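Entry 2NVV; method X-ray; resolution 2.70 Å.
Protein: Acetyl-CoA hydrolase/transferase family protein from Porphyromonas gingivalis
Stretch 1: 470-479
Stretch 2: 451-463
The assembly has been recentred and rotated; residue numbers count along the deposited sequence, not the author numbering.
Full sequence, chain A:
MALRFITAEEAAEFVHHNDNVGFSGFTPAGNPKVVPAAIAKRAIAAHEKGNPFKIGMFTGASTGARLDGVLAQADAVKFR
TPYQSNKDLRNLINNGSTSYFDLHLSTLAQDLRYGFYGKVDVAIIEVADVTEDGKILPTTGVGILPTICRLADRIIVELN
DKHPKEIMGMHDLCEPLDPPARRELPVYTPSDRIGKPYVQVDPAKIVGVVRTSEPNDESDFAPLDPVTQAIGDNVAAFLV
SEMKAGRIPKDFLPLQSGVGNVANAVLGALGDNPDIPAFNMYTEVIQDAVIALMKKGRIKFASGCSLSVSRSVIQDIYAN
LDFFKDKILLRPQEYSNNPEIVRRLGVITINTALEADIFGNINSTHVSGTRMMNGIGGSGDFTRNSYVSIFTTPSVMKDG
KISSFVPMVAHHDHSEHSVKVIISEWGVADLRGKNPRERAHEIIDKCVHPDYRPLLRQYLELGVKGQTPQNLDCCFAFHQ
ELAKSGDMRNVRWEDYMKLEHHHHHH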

# COMPACT_ATOMS: atom_id res chain seq x y z
N GLN A 470 -5.46 -22.16 -2.76
CA GLN A 470 -5.10 -22.32 -1.35
C GLN A 470 -5.99 -23.39 -0.71
O GLN A 470 -7.21 -23.36 -0.86
CB GLN A 470 -5.24 -21.00 -0.59
CG GLN A 470 -4.11 -20.02 -0.83
CD GLN A 470 -2.82 -20.43 -0.15
OE1 GLN A 470 -2.58 -21.61 0.10
NE2 GLN A 470 -1.97 -19.47 0.14
N ASN A 471 -5.38 -24.33 -0.01
CA ASN A 471 -6.13 -25.38 0.64
C ASN A 471 -6.19 -25.10 2.14
O ASN A 471 -5.28 -25.43 2.90
CB ASN A 471 -5.46 -26.73 0.39
CG ASN A 471 -6.31 -27.88 0.83
OD1 ASN A 471 -6.83 -27.88 1.94
ND2 ASN A 471 -6.46 -28.88 -0.04
N LEU A 472 -7.28 -24.47 2.56
CA LEU A 472 -7.47 -24.09 3.95
C LEU A 472 -7.30 -25.22 4.97
O LEU A 472 -7.14 -24.95 6.16
CB LEU A 472 -8.83 -23.41 4.13
CG LEU A 472 -8.81 -21.88 4.05
CD1 LEU A 472 -7.97 -21.39 2.86
CD2 LEU A 472 -10.25 -21.37 3.97
N ASP A 473 -7.31 -26.46 4.50
CA ASP A 473 -7.13 -27.59 5.42
C ASP A 473 -5.68 -27.86 5.77
O ASP A 473 -5.40 -28.44 6.82
CB ASP A 473 -7.71 -28.88 4.83
CG ASP A 473 -9.22 -28.92 4.86
OD1 ASP A 473 -9.82 -28.28 5.76
OD2 ASP A 473 -9.80 -29.61 4.00
N CYS A 474 -4.76 -27.43 4.90
CA CYS A 474 -3.33 -27.68 5.11
C CYS A 474 -2.35 -26.60 4.62
O CYS A 474 -1.15 -26.86 4.53
CB CYS A 474 -2.96 -29.01 4.46
SG CYS A 474 -3.44 -29.19 2.71
N CYS A 475 -2.84 -25.40 4.32
CA CYS A 475 -1.95 -24.32 3.85
C CYS A 475 -0.82 -24.00 4.83
O CYS A 475 0.20 -23.43 4.43
CB CYS A 475 -2.75 -23.04 3.56
SG CYS A 475 -3.74 -22.43 4.94
N PHE A 476 -0.99 -24.36 6.10
CA PHE A 476 0.02 -24.09 7.12
C PHE A 476 0.75 -25.34 7.59
O PHE A 476 1.39 -25.33 8.64
CB PHE A 476 -0.61 -23.40 8.32
CG PHE A 476 -1.04 -21.98 8.05
CD1 PHE A 476 -2.26 -21.50 8.51
CD2 PHE A 476 -0.20 -21.12 7.35
CE1 PHE A 476 -2.64 -20.18 8.27
CE2 PHE A 476 -0.58 -19.80 7.11
CZ PHE A 476 -1.80 -19.33 7.57
N ALA A 477 0.66 -26.41 6.80
CA ALA A 477 1.33 -27.66 7.14
C ALA A 477 2.84 -27.49 7.32
O ALA A 477 3.43 -28.13 8.18
CB ALA A 477 1.04 -28.68 6.05
N PHE A 478 3.45 -26.65 6.50
CA PHE A 478 4.89 -26.41 6.59
C PHE A 478 5.26 -25.90 7.99
O PHE A 478 6.18 -26.41 8.63
CB PHE A 478 5.32 -25.40 5.53
CG PHE A 478 5.71 -26.02 4.22
CD1 PHE A 478 4.96 -27.07 3.68
CD2 PHE A 478 6.81 -25.56 3.51
CE1 PHE A 478 5.32 -27.65 2.46
CE2 PHE A 478 7.17 -26.14 2.29
CZ PHE A 478 6.42 -27.19 1.77
N HIS A 479 4.54 -24.88 8.44
CA HIS A 479 4.74 -24.26 9.74
C HIS A 479 4.40 -25.24 10.85
O HIS A 479 5.10 -25.32 11.87
CB HIS A 479 3.84 -23.04 9.88
CG HIS A 479 4.04 -22.02 8.81
ND1 HIS A 479 5.05 -21.08 8.85
CD2 HIS A 479 3.35 -21.78 7.66
CE1 HIS A 479 4.96 -20.30 7.79
NE2 HIS A 479 3.94 -20.70 7.05
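Stretch 2, residues 451-463: DYRPLLRQYLELG

The apolar centre of the contact is the ring of F478, whose CA-to-CB bond points toward stretch 2 from the start of the helix that begins at A477. That stretch answers with its own helix, beginning after the N-cap residue Y452, and three residues, Y452 and, one turn on, L455 and L456, pack against it: F478 CE2 lies 3.7 Å from Y452 CD2, while F478 CZ lies 3.7 Å from L456 CD2 and 4.1 Å from L455 CD2. The two aromatic rings meet obliquely, their planes at 50° and centroids 5.9 Å apart. Overall the stretches run in roughly opposite senses, with F478 CA nearest L456 CA at 9.9 Å and, at the other end, N471 CA nearest L462 CA at 7.6 Å.

Farther along, C474 bridges two residues of stretch 2: its SG sits 3.9 Å from L462 CD1 and 4.4 Å from Y459 CE1, at the edge of the tyrosine ring. L462 closes the type I turn that starts at Y459, and its CB also packs 3.9 Å from N471 ND2.

The polar edge is built on one hydroxyl. Y459, with chi1 in t, reaches into the loop, where its OH accepts from N471 N at 2.6 Å, nearly straight at 173°, and donates to Q470 OE1 at 2.5 Å. One buried tyrosine thus satisfies a backbone amide and a side-chain carbonyl of neighbouring residues, while C475 CB packs 3.4 Å from Y459 OH.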

# COMPACT_ATOMS: atom_id res chain seq x y z
N ASP A 451 14.90 -29.00 -2.43
CA ASP A 451 14.31 -29.85 -1.40
C ASP A 451 12.83 -29.59 -1.14
O ASP A 451 12.17 -30.43 -0.53
CB ASP A 451 15.04 -29.66 -0.07
CG ASP A 451 16.32 -30.46 0.01
OD1 ASP A 451 17.06 -30.29 1.01
OD2 ASP A 451 16.57 -31.25 -0.91
N TYR A 452 12.31 -28.45 -1.59
CA TYR A 452 10.90 -28.13 -1.36
C TYR A 452 10.10 -27.91 -2.64
O TYR A 452 8.88 -27.74 -2.59
CB TYR A 452 10.78 -26.87 -0.48
CG TYR A 452 11.33 -27.04 0.92
CD1 TYR A 452 12.65 -26.71 1.23
CD2 TYR A 452 10.53 -27.59 1.93
CE1 TYR A 452 13.16 -26.91 2.51
CE2 TYR A 452 11.03 -27.79 3.21
CZ TYR A 452 12.33 -27.46 3.50
OH TYR A 452 12.80 -27.68 4.77
N ARG A 453 10.76 -27.94 -3.79
CA ARG A 453 10.05 -27.71 -5.02
C ARG A 453 8.97 -28.76 -5.33
O ARG A 453 7.85 -28.41 -5.67
CB ARG A 453 11.05 -27.57 -6.18
CG ARG A 453 12.29 -26.80 -5.76
CD ARG A 453 12.71 -25.70 -6.74
NE ARG A 453 13.47 -26.22 -7.87
CZ ARG A 453 14.62 -25.71 -8.31
NH1 ARG A 453 15.18 -24.66 -7.73
NH2 ARG A 453 15.22 -26.27 -9.35
N PRO A 454 9.30 -30.05 -5.22
CA PRO A 454 8.26 -31.05 -5.52
C PRO A 454 7.05 -31.03 -4.59
O PRO A 454 5.91 -31.29 -5.01
CB PRO A 454 9.03 -32.37 -5.49
CG PRO A 454 10.18 -32.09 -4.61
CD PRO A 454 10.60 -30.70 -4.98
N LEU A 455 7.30 -30.70 -3.33
CA LEU A 455 6.25 -30.65 -2.33
C LEU A 455 5.29 -29.48 -2.60
O LEU A 455 4.08 -29.60 -2.45
CB LEU A 455 6.89 -30.51 -0.95
CG LEU A 455 6.19 -31.08 0.28
CD1 LEU A 455 5.57 -32.44 -0.01
CD2 LEU A 455 7.22 -31.18 1.40
N LEU A 456 5.84 -28.34 -3.01
CA LEU A 456 5.00 -27.19 -3.32
C LEU A 456 4.31 -27.38 -4.67
O LEU A 456 3.28 -26.76 -4.93
CB LEU A 456 5.84 -25.91 -3.30
CG LEU A 456 6.30 -25.52 -1.89
CD1 LEU A 456 7.30 -24.38 -1.96
CD2 LEU A 456 5.08 -25.13 -1.03
N ARG A 457 4.87 -28.24 -5.52
CA ARG A 457 4.24 -28.52 -6.81
C ARG A 457 3.04 -29.41 -6.54
O ARG A 457 2.01 -29.28 -7.19
CB ARG A 457 5.20 -29.23 -7.78
CG ARG A 457 6.30 -28.36 -8.35
CD ARG A 457 7.00 -29.04 -9.52
NE ARG A 457 8.19 -28.30 -9.95
CZ ARG A 457 9.44 -28.61 -9.60
NH1 ARG A 457 9.68 -29.66 -8.82
NH2 ARG A 457 10.45 -27.87 -10.03
N GLN A 458 3.18 -30.31 -5.57
CA GLN A 458 2.09 -31.21 -5.18
C GLN A 458 0.96 -30.43 -4.50
O GLN A 458 -0.20 -30.84 -4.55
CB GLN A 458 2.60 -32.28 -4.22
CG GLN A 458 3.47 -33.34 -4.87
CD GLN A 458 3.94 -34.38 -3.87
OE1 GLN A 458 4.59 -34.05 -2.88
NE2 GLN A 458 3.62 -35.64 -4.13
N TYR A 459 1.31 -29.32 -3.87
CA TYR A 459 0.32 -28.50 -3.19
C TYR A 459 -0.64 -27.88 -4.20
O TYR A 459 -1.81 -27.64 -3.90
CB TYR A 459 0.99 -27.38 -2.40
CG TYR A 459 0.02 -26.51 -1.65
CD1 TYR A 459 -0.61 -26.96 -0.49
CD2 TYR A 459 -0.32 -25.24 -2.12
CE1 TYR A 459 -1.54 -26.16 0.19
CE2 TYR A 459 -1.25 -24.43 -1.46
CZ TYR A 459 -1.85 -24.91 -0.31
OH TYR A 459 -2.77 -24.11 0.32
N LEU A 460 -0.14 -27.62 -5.40
CA LEU A 460 -0.96 -27.02 -6.45
C LEU A 460 -1.89 -28.03 -7.13
O LEU A 460 -2.74 -27.66 -7.95
CB LEU A 460 -0.07 -26.37 -7.50
CG LEU A 460 0.68 -25.14 -7.00
CD1 LEU A 460 1.72 -24.72 -8.04
CD2 LEU A 460 -0.33 -24.01 -6.72
N GLU A 461 -1.73 -29.31 -6.79
CA GLU A 461 -2.56 -30.35 -7.37
C GLU A 461 -3.40 -31.07 -6.34
O GLU A 461 -3.61 -32.27 -6.45
CB GLU A 461 -1.68 -31.37 -8.09
CG GLU A 461 -0.75 -30.77 -9.13
CD GLU A 461 -1.48 -30.01 -10.24
OE1 GLU A 461 -0.79 -29.42 -11.11
OE2 GLU A 461 -2.74 -30.01 -10.25
N LEU A 462 -3.88 -30.34 -5.33
CA LEU A 462 -4.68 -30.95 -4.28
C LEU A 462 -6.18 -30.86 -4.50
O LEU A 462 -6.97 -31.06 -3.57
CB LEU A 462 -4.31 -30.36 -2.91
CG LEU A 462 -2.88 -30.67 -2.43
CD1 LEU A 462 -2.68 -30.17 -0.99
CD2 LEU A 462 -2.64 -32.17 -2.50
N GLY A 463 -6.57 -30.56 -5.74
CA GLY A 463 -7.98 -30.48 -6.07
C GLY A 463 -8.73 -29.19 -5.78
O GLY A 463 -9.93 -29.12 -6.04